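Local coordinates for enoyl-CoA hydratase/carnithine racemase (Thermus thermophilus JL-18, PDB 6SL9) that catalyses isomerisation to oxepin-CoA as the crotonase-family isomerase PaaG of bacterial phenylacetic acid catabolism, at the interface of chains A and B. Numbering follows the deposited sequence. Chains: chain A/B, Enoyl-CoA hydratase/carnithine racemase.

Contact 1: the interface of chains A and B. Residues chain A 154, 157-158; chain B 119-120, 175, 178.
Helix 153-162 of chain A lies against the start of strand 119-123 and the loop bearing B:Gly175 and B:His178 in chain B, and A:Ala154 and B:His178 meet at the centre. The imidazole NE2 of B:His178 donates to the backbone carbonyl A:Ala154 O at 2.9 Å; the acceptor lies in the ring plane, while the donor stands above the carbonyl plane, 42° out of it. On the far side of the ring, ND1 accepts the backbone N-H of B:Arg120 (N to ND1, 3.0 Å), also in the ring plane. The two bonds hold the imidazole against rotation and fit a neutral ring with its proton on NE2, although the proton itself is not seen. Beside it, the amide oxygen OE1 of A:Gln157 takes a nearly straight bond from B:Arg120 NH1 (2.9 Å), with NH2 adding a weaker one. The arginine chain turns at its third torsion (chi3 -58°), which turns one guanidinium face toward B:His178 CE1, the ring atom lying above the guanidinium plane near its rim, and its NH2 is steadied in plane by B:Gly175 O at 3.0 Å. The methyl CB of A:Ala154 packs at the guanidinium edge and against B:Gly175. A:Glu158 runs past the imidazole in the opposite direction, carboxylate and ring planes 78° apart, with OE1 3.5 Å from B:His178 CD2. Water 1 joins this OE1 to B:His178 O (3.1 Å from the water oxygen). B:Leu119 CD2 lies over the rim of one ring face and reaches A:Glu158 CA. The site thus sets helix 153-162 of one crotonase-fold subunit against the start of strand 119-123 and the loop between helix 168-174 and strand 179-181 of its neighbour.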
# COMPACT_ATOMS: atom_id res chain seq x y z
N ALA A 154 2.29 3.55 7.37
CA ALA A 154 3.15 3.90 8.53
C ALA A 154 3.77 5.28 8.34
O ALA A 154 3.71 6.14 9.25
CB ALA A 154 4.24 2.86 8.70
N GLN A 157 1.04 8.08 8.49
CA GLN A 157 0.67 8.47 9.90
C GLN A 157 1.63 9.52 10.41
O GLN A 157 1.21 10.55 11.01
CB GLN A 157 0.76 7.22 10.81
CG GLN A 157 -0.41 6.31 10.58
CD GLN A 157 -0.17 4.97 11.27
OE1 GLN A 157 0.96 4.41 11.28
NE2 GLN A 157 -1.27 4.43 11.69
N GLU A 158 2.93 9.23 10.28
CA GLU A 158 3.92 10.17 10.86
C GLU A 158 3.84 11.52 10.13
O GLU A 158 3.88 12.58 10.75
CB GLU A 158 5.28 9.51 10.68
CG GLU A 158 6.45 10.27 11.26
CD GLU A 158 7.76 9.54 11.17
OE1 GLU A 158 7.83 8.38 10.61
OE2 GLU A 158 8.73 10.12 11.68
N LEU B 119 1.38 6.33 16.49
CA LEU B 119 2.84 6.45 16.51
C LEU B 119 3.37 5.37 17.42
O LEU B 119 2.83 5.17 18.52
CB LEU B 119 3.29 7.85 16.95
CG LEU B 119 2.88 8.95 15.96
CD1 LEU B 119 3.10 10.32 16.46
CD2 LEU B 119 3.61 8.79 14.65
N ARG B 120 4.38 4.66 16.94
CA ARG B 120 4.84 3.43 17.60
C ARG B 120 6.34 3.48 17.80
O ARG B 120 7.10 3.76 16.87
CB ARG B 120 4.45 2.26 16.70
CG ARG B 120 2.95 2.14 16.49
CD ARG B 120 2.52 1.03 15.55
NE ARG B 120 3.11 1.17 14.22
CZ ARG B 120 2.66 2.00 13.29
NH1 ARG B 120 1.54 2.69 13.48
NH2 ARG B 120 3.30 2.07 12.12
N GLY B 175 8.55 -0.22 8.79
CA GLY B 175 7.39 0.63 9.20
C GLY B 175 6.54 0.02 10.30
O GLY B 175 5.54 0.66 10.70
N HIS B 178 7.98 3.51 14.29
CA HIS B 178 8.53 4.80 13.82
C HIS B 178 9.89 5.14 14.43
O HIS B 178 10.59 5.95 13.86
CB HIS B 178 7.52 5.91 14.09
CG HIS B 178 6.20 5.71 13.39
ND1 HIS B 178 5.09 5.30 14.07
CD2 HIS B 178 5.86 5.89 12.09
CE1 HIS B 178 4.10 5.27 13.18
NE2 HIS B 178 4.55 5.58 11.95
O HOH W 1 9.68 6.66 10.94

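Contact 2: the interface of chains A and B. Residues chain A 137-139; chain B 204, 207-208, 211, 234.
The loop A:Leu137-A:Pro139 is extended, its backbone in the beta and polyproline regions, and lies across helix 202-214 of chain B, where A:Val138 meets B:Leu207, B:Thr208 and B:Leu211. A:Val138 is the wedge: CG1 touches B:Leu207 CB at 3.6 Å, while CG2 packs on B:Leu211 CD1 at 3.9 Å. With chi1 at -54°, CG1 stands opposite the carbonyl carbon, and the two branches spread over successive turns of the helix. The valine and B:Thr208 side chains pass each other in opposite directions. The A:Pro139 ring slants over B:Thr208, its CD 3.5 Å from OG1, and its CG corner points toward B:Leu211 CD1. B:Thr208 OG1 donates to B:Ala204 O (2.8 Å), one turn earlier, and also meets water 2 at 2.9 Å; that water binds A:Leu137 O at 2.8 Å, a bridge between hydroxyl and loop. The chi1 of -61° sets the hydroxyl toward B:Ala204 and the water, with CG2 directed to the proline CD. A valine in place of B:Thr208 would probably cost water 2 its hydroxyl partner and break this bridge to A:Leu137 O. At the other end of the loop, A:Leu137 CD2 rests on B:Ala234 CB at 4.0 Å. The loop, following the 3-10 helix 132-135 and preceding helix 143-151, thereby lies against the C-terminal helices 202-214 and 220-235 of the neighbouring subunit.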
# COMPACT_ATOMS: atom_id res chain seq x y z
N LEU A 137 -6.24 21.36 10.90
CA LEU A 137 -7.05 20.82 9.79
C LEU A 137 -6.61 19.40 9.45
O LEU A 137 -5.58 18.93 9.91
CB LEU A 137 -6.93 21.76 8.60
CG LEU A 137 -7.57 23.15 8.73
CD1 LEU A 137 -7.50 23.87 7.38
CD2 LEU A 137 -9.03 23.09 9.19
N VAL A 138 -7.42 18.77 8.63
CA VAL A 138 -7.13 17.42 8.10
C VAL A 138 -6.55 17.53 6.70
O VAL A 138 -6.70 18.57 6.04
CB VAL A 138 -8.42 16.57 8.08
CG1 VAL A 138 -9.08 16.51 9.43
CG2 VAL A 138 -9.40 17.00 6.99
N PRO A 139 -5.94 16.47 6.16
CA PRO A 139 -5.49 16.50 4.77
C PRO A 139 -6.69 16.65 3.84
O PRO A 139 -7.69 15.98 4.00
CB PRO A 139 -4.82 15.16 4.62
CG PRO A 139 -5.31 14.28 5.69
CD PRO A 139 -5.54 15.23 6.83
N ALA B 204 -8.26 17.46 14.96
CA ALA B 204 -7.61 17.23 13.67
C ALA B 204 -6.98 15.85 13.68
O ALA B 204 -7.07 15.12 12.70
CB ALA B 204 -6.62 18.30 13.37
N LEU B 207 -9.93 13.21 13.29
CA LEU B 207 -10.55 13.21 11.95
C LEU B 207 -9.56 12.70 10.90
O LEU B 207 -9.96 12.00 9.97
CB LEU B 207 -11.12 14.60 11.63
CG LEU B 207 -12.23 15.06 12.56
CD1 LEU B 207 -12.58 16.49 12.29
CD2 LEU B 207 -13.46 14.24 12.44
N THR B 208 -8.28 13.00 11.07
CA THR B 208 -7.23 12.45 10.19
C THR B 208 -7.20 10.93 10.30
O THR B 208 -7.09 10.24 9.27
CB THR B 208 -5.88 13.10 10.48
OG1 THR B 208 -5.98 14.50 10.24
CG2 THR B 208 -4.78 12.55 9.62
N LEU B 211 -9.93 9.42 8.16
CA LEU B 211 -9.58 9.41 6.73
C LEU B 211 -8.61 8.29 6.40
O LEU B 211 -8.78 7.62 5.39
CB LEU B 211 -8.98 10.75 6.35
CG LEU B 211 -9.96 11.90 6.31
CD1 LEU B 211 -9.18 13.22 6.21
CD2 LEU B 211 -10.91 11.81 5.12
N ALA B 234 -13.49 20.12 10.96
CA ALA B 234 -12.24 20.66 11.53
C ALA B 234 -12.21 22.20 11.45
O ALA B 234 -11.76 22.88 12.38
CB ALA B 234 -11.02 20.08 10.84
O HOH W 2 -3.99 16.58 9.69

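Contact 1 and contact 2 are two patches of the same A-B interface, their C-alpha centres about 17 Å apart. They share no residue or secondary-structure element: contact 1 uses helix 153-162 of chain A, contact 2 the loop leading to helix 143-151, and on chain B the strand and loop of contact 1 are separate from the helices of contact 2. Directional side-chain bonds mark the first, apolar packing with a water bridge the second, and together they are likely to contribute to both the register and the close packing of the subunits. The deposited assembly holds three copies, consistent with the trimers common among crotonases.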